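Local atomic coordinates of alpha-galactosidase (Umbelopsis vinacea, PDB entry 3A5V), a protein that probably hydrolyses the bonds of terminal alpha-linked galactose residues in galactosides, as a tetrameric, N-glycosylated alpha-galactosidase of glycoside hydrolase family 27. Residues G12-N17 with Y47-D52; G87-I92 with G122-K127; Y128-N133 with W168-P173. All coordinates share one frame; numbering follows the deposited sequence.

Contact 1 of 3, residues G12-N17 with Y47-D52; sequences GWNTWN and YVIIDD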
loop_
_atom_site.group_PDB
_atom_site.type_symbol
_atom_site.label_atom_id
_atom_site.label_comp_id
_atom_site.label_asym_id
_atom_site.label_seq_id
_atom_site.Cartn_x
_atom_site.Cartn_y
_atom_site.Cartn_z
ATOM N N GLY A 12 -24.766 4.771 -25.133
ATOM C CA GLY A 12 -24.362 4.243 -26.430
ATOM C C GLY A 12 -24.267 2.734 -26.436
ATOM O O GLY A 12 -24.913 2.046 -25.627
ATOM N N TRP A 13 -23.454 2.232 -27.353
ATOM C CA TRP A 13 -23.282 0.797 -27.594
ATOM C C TRP A 13 -21.860 0.567 -28.131
ATOM O O TRP A 13 -21.315 1.413 -28.859
ATOM C CB TRP A 13 -24.347 0.317 -28.592
ATOM C CG TRP A 13 -24.164 -1.126 -29.035
ATOM C CD1 TRP A 13 -24.645 -2.245 -28.430
ATOM C CD2 TRP A 13 -23.440 -1.562 -30.185
ATOM N NE1 TRP A 13 -24.276 -3.375 -29.145
ATOM C CE2 TRP A 13 -23.529 -2.975 -30.227
ATOM C CE3 TRP A 13 -22.707 -0.886 -31.189
ATOM C CZ2 TRP A 13 -22.912 -3.738 -31.236
ATOM C CZ3 TRP A 13 -22.113 -1.638 -32.199
ATOM C CH2 TRP A 13 -22.211 -3.061 -32.208
ATOM N N ASN A 14 -21.284 -0.580 -27.777
ATOM C CA ASN A 14 -19.885 -0.917 -28.050
ATOM C C ASN A 14 -19.801 -2.297 -28.727
ATOM O O ASN A 14 -20.515 -3.217 -28.337
ATOM C CB ASN A 14 -19.088 -0.871 -26.713
ATOM C CG ASN A 14 -17.661 -1.345 -26.857
ATOM O OD1 ASN A 14 -17.410 -2.533 -27.056
ATOM N ND2 ASN A 14 -16.704 -0.408 -26.756
ATOM N N THR A 15 -18.936 -2.419 -29.743
ATOM C CA THR A 15 -18.843 -3.624 -30.591
ATOM C C THR A 15 -18.272 -4.877 -29.918
ATOM O O THR A 15 -18.480 -5.979 -30.426
ATOM C CB THR A 15 -17.946 -3.408 -31.838
ATOM O OG1 THR A 15 -16.598 -3.112 -31.427
ATOM C CG2 THR A 15 -18.506 -2.280 -32.763
ATOM N N TRP A 16 -17.556 -4.715 -28.799
ATOM C CA TRP A 16 -16.724 -5.824 -28.282
ATOM C C TRP A 16 -17.479 -7.105 -27.916
ATOM O O TRP A 16 -17.163 -8.176 -28.446
ATOM C CB TRP A 16 -15.788 -5.417 -27.117
ATOM C CG TRP A 16 -14.889 -6.596 -26.803
ATOM C CD1 TRP A 16 -15.023 -7.499 -25.773
ATOM C CD2 TRP A 16 -13.803 -7.072 -27.614
ATOM N NE1 TRP A 16 -14.046 -8.476 -25.871
ATOM C CE2 TRP A 16 -13.289 -8.236 -26.990
ATOM C CE3 TRP A 16 -13.193 -6.604 -28.796
ATOM C CZ2 TRP A 16 -12.200 -8.948 -27.513
ATOM C CZ3 TRP A 16 -12.109 -7.309 -29.315
ATOM C CH2 TRP A 16 -11.629 -8.473 -28.675
ATOM N N ASN A 17 -18.448 -7.011 -27.007
ATOM C CA ASN A 17 -19.090 -8.217 -26.467
ATOM C C ASN A 17 -19.733 -9.087 -27.542
ATOM O O ASN A 17 -19.558 -10.310 -27.549
ATOM C CB ASN A 17 -20.061 -7.872 -25.336
ATOM C CG ASN A 17 -19.321 -7.410 -24.065
ATOM O OD1 ASN A 17 -18.099 -7.564 -23.961
ATOM N ND2 ASN A 17 -20.051 -6.828 -23.118
ATOM N N TYR A 47 -24.056 7.017 -29.048
ATOM C CA TYR A 47 -22.673 6.705 -29.438
ATOM C C TYR A 47 -22.538 5.253 -29.941
ATOM O O TYR A 47 -22.987 4.314 -29.281
ATOM C CB TYR A 47 -21.686 6.966 -28.284
ATOM C CG TYR A 47 -21.406 8.433 -27.992
ATOM C CD1 TYR A 47 -20.490 9.158 -28.765
ATOM C CD2 TYR A 47 -22.034 9.081 -26.916
ATOM C CE1 TYR A 47 -20.237 10.506 -28.506
ATOM C CE2 TYR A 47 -21.802 10.423 -26.647
ATOM C CZ TYR A 47 -20.886 11.128 -27.432
ATOM O OH TYR A 47 -20.631 12.445 -27.146
ATOM N N VAL A 48 -21.929 5.080 -31.113
ATOM C CA VAL A 48 -21.600 3.747 -31.649
ATOM C C VAL A 48 -20.080 3.618 -31.569
ATOM O O VAL A 48 -19.339 4.273 -32.311
ATOM C CB VAL A 48 -22.082 3.541 -33.129
ATOM C CG1 VAL A 48 -21.618 2.143 -33.673
ATOM C CG2 VAL A 48 -23.625 3.689 -33.239
ATOM N N ILE A 49 -19.616 2.782 -30.654
ATOM C CA ILE A 49 -18.195 2.753 -30.305
ATOM C C ILE A 49 -17.551 1.513 -30.874
ATOM O O ILE A 49 -17.946 0.393 -30.548
ATOM C CB ILE A 49 -17.991 2.821 -28.755
ATOM C CG1 ILE A 49 -18.633 4.105 -28.193
ATOM C CG2 ILE A 49 -16.493 2.750 -28.401
ATOM C CD1 ILE A 49 -19.176 3.954 -26.758
ATOM N N ILE A 50 -16.562 1.721 -31.746
ATOM C CA ILE A 50 -15.819 0.629 -32.357
ATOM C C ILE A 50 -14.713 0.254 -31.370
ATOM O O ILE A 50 -13.845 1.089 -31.063
ATOM C CB ILE A 50 -15.201 1.074 -33.730
ATOM C CG1 ILE A 50 -16.315 1.510 -34.712
ATOM C CG2 ILE A 50 -14.270 -0.014 -34.307
ATOM C CD1 ILE A 50 -15.773 2.176 -36.024
ATOM N N ASP A 51 -14.756 -0.977 -30.854
ATOM C CA ASP A 51 -13.796 -1.392 -29.820
ATOM C C ASP A 51 -12.494 -1.926 -30.462
ATOM O O ASP A 51 -12.161 -1.543 -31.584
ATOM C CB ASP A 51 -14.435 -2.407 -28.851
ATOM C CG ASP A 51 -13.765 -2.398 -27.484
ATOM O OD1 ASP A 51 -13.993 -1.429 -26.724
ATOM O OD2 ASP A 51 -12.999 -3.353 -27.187
ATOM N N ASP A 52 -11.770 -2.812 -29.770
ATOM C CA ASP A 52 -10.460 -3.297 -30.221
ATOM C C ASP A 52 -10.597 -4.113 -31.528
ATOM O O ASP A 52 -11.685 -4.604 -31.849
ATOM C CB ASP A 52 -9.876 -4.203 -29.120
ATOM C CG ASP A 52 -8.330 -4.274 -29.109
ATOM O OD1 ASP A 52 -7.652 -3.681 -29.993
ATOM O OD2 ASP A 52 -7.802 -4.939 -28.169
HETATM O O HOH W 1 -14.613 -4.997 -31.527
#
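Asn14 and Asp51 meet amide to carboxylate at the C-terminal side of two neighbouring parallel strands of a TIM barrel. Asn14 ND2 gives a straight hydrogen bond to Asp51 OD1 at 2.9 Å; the aspartate lies close to the amide plane, but its own carboxylate is turned 65° from that plane and is met on its anti side, 33° out of plane. The other end of the amide is also used, since Asn14 OD1 accepts from Trp16 N at 2.8 Å and caps the turn into the following helix. With both ends bonded, the amide is probably held against flipping.

Thr15 holds its hydroxyl between the backbone N and the carbonyl carbon (chi1 62°), where OG1 accepts from Asp51 N at 2.9 Å. The same OG1 donates to a water 2.7 Å away, which in turn donates to Asp52 O. Trp16 brings the edge of its indole up to Asp52, with CZ3 3.7 Å from the carbonyl O near the ring plane, while Asp51 OD2 lies 3.5 Å from Trp16 CB.

Behind this polar end the strands pair in regular parallel fashion: Trp13 N bonds to Tyr47 O, Ile49 N to Trp13 O at 2.8 Å, and Thr15 N to Ile49 O. On the face carrying Trp13 and Val48, the indole edge at CE3 touches Val48 CG1 at 4.1 Å, and Ala31 and Ile35 of helix 25-38 pack against the indole.

Asp51 OD1 also forms a salt bridge with Lys127, and Asp51 OD2 and Asp52 OD2 bind a Tris molecule. Asn14 and Thr15 thus act as a second shell: one bonds the carboxylate, the other the amide N of Asp51, so that this acid is probably presented to the pocket in a fixed orientation.

Contact 2 of 3, residues G87-I92 with G122-K127; sequences GLKAGI and GIDYLK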
loop_
_atom_site.group_PDB
_atom_site.type_symbol
_atom_site.label_atom_id
_atom_site.label_comp_id
_atom_site.label_asym_id
_atom_site.label_seq_id
_atom_site.Cartn_x
_atom_site.Cartn_y
_atom_site.Cartn_z
ATOM N N GLY A 87 -27.805 10.056 -37.521
ATOM C CA GLY A 87 -28.024 10.928 -36.354
ATOM C C GLY A 87 -27.297 10.368 -35.127
ATOM O O GLY A 87 -27.681 10.629 -33.992
ATOM N N LEU A 88 -26.250 9.587 -35.373
ATOM C CA LEU A 88 -25.482 8.948 -34.305
ATOM C C LEU A 88 -24.070 9.512 -34.265
ATOM O O LEU A 88 -23.627 10.160 -35.220
ATOM C CB LEU A 88 -25.452 7.427 -34.525
ATOM C CG LEU A 88 -26.805 6.704 -34.375
ATOM C CD1 LEU A 88 -26.764 5.315 -35.002
ATOM C CD2 LEU A 88 -27.264 6.619 -32.892
ATOM N N LYS A 89 -23.355 9.270 -33.165
ATOM C CA LYS A 89 -21.956 9.671 -33.070
ATOM C C LYS A 89 -21.042 8.439 -33.072
ATOM O O LYS A 89 -21.481 7.355 -32.690
ATOM C CB LYS A 89 -21.747 10.534 -31.819
ATOM C CG LYS A 89 -22.292 11.969 -31.966
ATOM C CD LYS A 89 -22.265 12.705 -30.625
ATOM C CE LYS A 89 -22.983 14.057 -30.675
ATOM N NZ LYS A 89 -22.252 14.937 -31.615
ATOM N N ALA A 90 -19.786 8.598 -33.497
ATOM C CA ALA A 90 -18.879 7.458 -33.650
ATOM C C ALA A 90 -17.751 7.504 -32.627
ATOM O O ALA A 90 -17.162 8.565 -32.378
ATOM C CB ALA A 90 -18.301 7.379 -35.072
ATOM N N GLY A 91 -17.465 6.349 -32.047
ATOM C CA GLY A 91 -16.340 6.204 -31.113
ATOM C C GLY A 91 -15.306 5.221 -31.634
ATOM O O GLY A 91 -15.610 4.366 -32.480
ATOM N N ILE A 92 -14.078 5.363 -31.150
ATOM C CA ILE A 92 -12.960 4.481 -31.507
ATOM C C ILE A 92 -12.201 4.102 -30.225
ATOM O O ILE A 92 -12.321 4.783 -29.182
ATOM C CB ILE A 92 -11.990 5.149 -32.540
ATOM C CG1 ILE A 92 -11.137 4.103 -33.270
ATOM C CG2 ILE A 92 -11.055 6.188 -31.862
ATOM C CD1 ILE A 92 -11.819 3.428 -34.402
ATOM N N GLY A 122 -13.637 12.007 -38.388
ATOM C CA GLY A 122 -14.910 12.442 -37.801
ATOM C C GLY A 122 -15.290 11.764 -36.480
ATOM O O GLY A 122 -16.449 11.787 -36.076
ATOM N N ILE A 123 -14.318 11.135 -35.823
ATOM C CA ILE A 123 -14.546 10.439 -34.531
ATOM C C ILE A 123 -15.000 11.459 -33.475
ATOM O O ILE A 123 -14.519 12.600 -33.459
ATOM C CB ILE A 123 -13.246 9.678 -34.090
ATOM C CG1 ILE A 123 -12.928 8.527 -35.056
ATOM C CG2 ILE A 123 -13.309 9.183 -32.616
ATOM C CD1 ILE A 123 -13.974 7.381 -35.097
ATOM N N ASP A 124 -15.958 11.064 -32.635
ATOM C CA ASP A 124 -16.563 11.945 -31.629
ATOM C C ASP A 124 -16.266 11.509 -30.182
ATOM O O ASP A 124 -16.754 12.134 -29.235
ATOM C CB ASP A 124 -18.089 11.903 -31.814
ATOM C CG ASP A 124 -18.515 12.242 -33.238
ATOM O OD1 ASP A 124 -18.275 13.386 -33.646
ATOM O OD2 ASP A 124 -19.063 11.362 -33.942
ATOM N N TYR A 125 -15.503 10.426 -30.023
ATOM C CA TYR A 125 -15.452 9.666 -28.753
ATOM C C TYR A 125 -14.254 8.735 -28.800
ATOM O O TYR A 125 -14.083 7.988 -29.767
ATOM C CB TYR A 125 -16.739 8.825 -28.616
ATOM C CG TYR A 125 -16.967 8.088 -27.307
ATOM C CD1 TYR A 125 -16.191 6.970 -26.946
ATOM C CD2 TYR A 125 -18.009 8.467 -26.453
ATOM C CE1 TYR A 125 -16.432 6.264 -25.732
ATOM C CE2 TYR A 125 -18.267 7.766 -25.248
ATOM C CZ TYR A 125 -17.469 6.677 -24.892
ATOM O OH TYR A 125 -17.728 6.005 -23.700
ATOM N N LEU A 126 -13.427 8.780 -27.751
ATOM C CA LEU A 126 -12.315 7.849 -27.599
ATOM C C LEU A 126 -12.428 7.078 -26.291
ATOM O O LEU A 126 -12.470 7.697 -25.214
ATOM C CB LEU A 126 -10.967 8.579 -27.597
ATOM C CG LEU A 126 -9.727 7.702 -27.286
ATOM C CD1 LEU A 126 -9.401 6.705 -28.442
ATOM C CD2 LEU A 126 -8.527 8.576 -27.013
ATOM N N LYS A 127 -12.408 5.747 -26.389
ATOM C CA LYS A 127 -12.146 4.875 -25.235
ATOM C C LYS A 127 -10.646 4.522 -25.210
ATOM O O LYS A 127 -10.110 3.953 -26.163
ATOM C CB LYS A 127 -13.022 3.610 -25.298
ATOM C CG LYS A 127 -12.657 2.502 -24.276
ATOM C CD LYS A 127 -13.468 1.214 -24.524
ATOM C CE LYS A 127 -12.895 0.025 -23.699
ATOM N NZ LYS A 127 -13.623 -1.244 -24.020
HETATM O O HOH W 2 -20.801 14.333 -34.564
#
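Tyr125 leans against Gly91 through the root of its side chain: CB is 3.6 Å from Gly91 CA, which stands obliquely to the ring. The ring itself runs on into the barrel interior, where it meets the ring of Tyr47 with planes about 55° apart. The other flat group, the Asp124 carboxylate, turns OD2 across to strand 89-95, and its anti lone pair receives Ala90 N at 2.9 Å. Lys89 CB and CG pass this same oxygen, the two side chains crossing at about a right angle.

The setting is a right-handed beta-alpha-beta unit of the TIM barrel: strand 89-95, helix 111-121, then strand 125-129, parallel and twisted by 28° at this point. Asp124 is tied to Ala90 through both side chain and backbone, since its own N donates to Ala90 O at 2.8 Å. Further along, Ile92 N bonds to Tyr125 O and Lys127 N to Ile92 O, each at 3.0 Å. On the interior face the absence of a side chain at Gly91 matters, because a beta carbon there would press on Tyr125 CD1.

The outer face is apolar. Ile92 has CG1 anti to the backbone N (chi1 -160°), which places CG2 between N and the carbonyl carbon; from there CG2 touches Ile123 CG2 at 3.8 Å and Leu126 CD1 at the same distance. Trp118 of helix 111-121 covers all three.

Asp124 is shared further, OD2 with His84 and OD1 in a salt bridge with Arg159, and OD1 also accepts a hydrogen bond from a water 2.8 Å away that itself accepts a weak bond from Lys89 NZ.

Contact 3 of 3, residues Y128-N133 with W168-P173; sequences YDNCYN and WGEDGP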
loop_
_atom_site.group_PDB
_atom_site.type_symbol
_atom_site.label_atom_id
_atom_site.label_comp_id
_atom_site.label_asym_id
_atom_site.label_seq_id
_atom_site.Cartn_x
_atom_site.Cartn_y
_atom_site.Cartn_z
ATOM N N TYR A 128 -9.983 4.826 -24.099
ATOM C CA TYR A 128 -8.510 4.806 -24.064
ATOM C C TYR A 128 -8.003 3.908 -22.925
ATOM O O TYR A 128 -8.063 4.264 -21.740
ATOM C CB TYR A 128 -8.009 6.259 -23.968
ATOM C CG TYR A 128 -6.581 6.474 -24.399
ATOM C CD1 TYR A 128 -6.086 5.903 -25.581
ATOM C CD2 TYR A 128 -5.726 7.288 -23.640
ATOM C CE1 TYR A 128 -4.774 6.104 -25.968
ATOM C CE2 TYR A 128 -4.406 7.500 -24.029
ATOM C CZ TYR A 128 -3.941 6.905 -25.196
ATOM O OH TYR A 128 -2.642 7.112 -25.596
ATOM N N ASP A 129 -7.540 2.722 -23.318
ATOM C CA ASP A 129 -7.215 1.610 -22.422
ATOM C C ASP A 129 -5.843 1.794 -21.715
ATOM O O ASP A 129 -5.168 2.808 -21.882
ATOM C CB ASP A 129 -7.239 0.300 -23.234
ATOM C CG ASP A 129 -7.797 -0.884 -22.459
ATOM O OD1 ASP A 129 -7.656 -0.946 -21.218
ATOM O OD2 ASP A 129 -8.355 -1.788 -23.123
ATOM N N ASN A 130 -5.457 0.787 -20.939
ATOM C CA ASN A 130 -4.308 0.861 -20.038
ATOM C C ASN A 130 -3.397 -0.351 -20.185
ATOM O O ASN A 130 -2.518 -0.591 -19.341
ATOM C CB ASN A 130 -4.823 0.989 -18.589
ATOM C CG ASN A 130 -3.722 1.351 -17.588
ATOM O OD1 ASN A 130 -2.806 2.130 -17.887
ATOM N ND2 ASN A 130 -3.834 0.802 -16.381
ATOM N N CYS A 131 -3.575 -1.122 -21.260
ATOM C CA CYS A 131 -2.678 -2.260 -21.501
ATOM C C CYS A 131 -1.319 -1.834 -22.057
ATOM O O CYS A 131 -1.232 -0.871 -22.814
ATOM C CB CYS A 131 -3.315 -3.287 -22.444
ATOM S SG CYS A 131 -4.551 -4.332 -21.613
ATOM N N TYR A 132 -0.272 -2.559 -21.648
ATOM C CA TYR A 132 1.082 -2.433 -22.203
ATOM C C TYR A 132 1.663 -1.021 -22.065
ATOM O O TYR A 132 2.226 -0.470 -23.013
ATOM C CB TYR A 132 1.123 -2.985 -23.658
ATOM C CG TYR A 132 0.658 -4.432 -23.709
ATOM C CD1 TYR A 132 1.406 -5.440 -23.065
ATOM C CD2 TYR A 132 -0.543 -4.799 -24.336
ATOM C CE1 TYR A 132 0.999 -6.762 -23.077
ATOM C CE2 TYR A 132 -0.973 -6.145 -24.343
ATOM C CZ TYR A 132 -0.185 -7.114 -23.708
ATOM O OH TYR A 132 -0.561 -8.446 -23.691
ATOM N N ASN A 133 1.539 -0.461 -20.858
ATOM C CA ASN A 133 1.848 0.949 -20.626
ATOM C C ASN A 133 3.318 1.214 -20.253
ATOM O O ASN A 133 3.698 2.344 -19.962
ATOM C CB ASN A 133 0.843 1.583 -19.625
ATOM C CG ASN A 133 0.978 1.045 -18.206
ATOM O OD1 ASN A 133 2.076 0.747 -17.735
ATOM N ND2 ASN A 133 -0.153 0.941 -17.505
ATOM N N TRP A 168 -9.104 1.368 -15.355
ATOM C CA TRP A 168 -9.608 0.374 -14.423
ATOM C C TRP A 168 -9.481 0.802 -12.955
ATOM O O TRP A 168 -9.423 -0.051 -12.071
ATOM C CB TRP A 168 -8.861 -0.958 -14.598
ATOM C CG TRP A 168 -8.463 -1.350 -16.024
ATOM C CD1 TRP A 168 -9.273 -1.396 -17.141
ATOM C CD2 TRP A 168 -7.162 -1.777 -16.451
ATOM N NE1 TRP A 168 -8.540 -1.823 -18.233
ATOM C CE2 TRP A 168 -7.249 -2.078 -17.836
ATOM C CE3 TRP A 168 -5.932 -1.957 -15.788
ATOM C CZ2 TRP A 168 -6.150 -2.545 -18.577
ATOM C CZ3 TRP A 168 -4.833 -2.426 -16.529
ATOM C CH2 TRP A 168 -4.961 -2.724 -17.910
ATOM N N GLY A 169 -9.405 2.107 -12.721
ATOM C CA GLY A 169 -9.250 2.670 -11.368
ATOM C C GLY A 169 -7.818 2.787 -10.854
ATOM O O GLY A 169 -7.609 3.194 -9.709
ATOM N N GLU A 170 -6.828 2.450 -11.687
ATOM C CA GLU A 170 -5.432 2.459 -11.234
ATOM C C GLU A 170 -4.966 3.882 -10.865
ATOM O O GLU A 170 -5.198 4.828 -11.609
ATOM C CB GLU A 170 -4.489 1.811 -12.261
ATOM C CG GLU A 170 -3.050 1.602 -11.736
ATOM C CD GLU A 170 -2.081 1.071 -12.803
ATOM O OE1 GLU A 170 -2.295 1.294 -14.028
ATOM O OE2 GLU A 170 -1.078 0.457 -12.398
ATOM N N ASP A 171 -4.346 4.017 -9.691
ATOM C CA ASP A 171 -3.839 5.311 -9.200
ATOM C C ASP A 171 -4.906 6.396 -8.962
ATOM O O ASP A 171 -4.564 7.577 -8.829
ATOM C CB ASP A 171 -2.732 5.861 -10.134
ATOM C CG ASP A 171 -1.567 4.896 -10.285
ATOM O OD1 ASP A 171 -1.098 4.381 -9.251
ATOM O OD2 ASP A 171 -1.128 4.643 -11.429
ATOM N N GLY A 172 -6.179 6.000 -8.917
ATOM C CA GLY A 172 -7.282 6.912 -8.559
ATOM C C GLY A 172 -7.634 7.989 -9.574
ATOM O O GLY A 172 -7.439 9.186 -9.299
ATOM N N PRO A 173 -8.186 7.584 -10.742
ATOM C CA PRO A 173 -8.571 8.566 -11.775
ATOM C C PRO A 173 -9.675 9.533 -11.308
ATOM O O PRO A 173 -9.740 10.641 -11.820
ATOM C CB PRO A 173 -9.065 7.706 -12.930
ATOM C CG PRO A 173 -9.502 6.373 -12.270
ATOM C CD PRO A 173 -8.508 6.197 -11.142
HETATM O O HOH W 3 -2.806 3.908 -14.992
HETATM O O HOH W 4 -0.663 -0.876 -15.096
#
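Asn130 and Glu170 make the strong polar link between the end of barrel strand 125-129 and the loop that follows strand 162-165. Asn130 ND2 donates to Glu170 OE1 at 2.9 Å, almost in the plane of its amide, while the carboxylate plane is turned 66° from it. A water adds a second path, donating to Glu170 OE1 at 2.8 Å and weakly to Asn130 OD1. That OD1 also accepts from Arg146 and, from above its carbonyl plane, from Asn133 ND2 at 2.9 Å; Glu170 OE2 bonds to Ser137.

A weak hydrogen bond runs from Trp168 NE1 to Asp129 OD1, 3.2 Å long and strongly bent. Asp129 OD1 is also taken by Asn130 N at 2.8 Å, and OD2 by Tyr93 and, weakly, by a bound Tris molecule.

Apolar and ring contacts centre on Trp168. Asn130, with CG anti to the backbone N (chi1 -169°), lays CB over the six-membered ring in a CH-pi contact, 3.7 Å from its centroid. Cys131 SG approaches the edge, 3.9 Å from CZ2, as a sulfur-aromatic contact; its sulfur is also in a disulfide with Cys101, which probably helps to fix its position.

An alanine at Asn130 would keep the CB over the indole but would probably leave Glu170 OE1, Asn133 ND2 and Arg146 without their amide partner, so that the carboxylate is held less firmly.

The asparagine therefore joins two chemistries, covering the indole and tying down a carboxylate, beside an aspartate that lines the probable sugar pocket.

All three contacts belong to the TIM-barrel domain and follow one another in series along the chain. Contacts 1 and 2, with centres 10 Å apart, touch directly: strands 47-49 and 89-95 are neighbours in the sheet, and Val48 N of contact 1 probably hydrogen-bonds to Lys89 O of contact 2. Contact 3 continues strand 125-129 from where contact 2 leaves it, though its centre is about 21 Å from that of contact 2 and 19 Å from that of contact 1. Asp51, Asp52, Lys127 and Asp129 all reach one Tris molecule, so the C-terminal ends of strands 47-49 and 125-129 furnish a single pocket, probably where galactose binds.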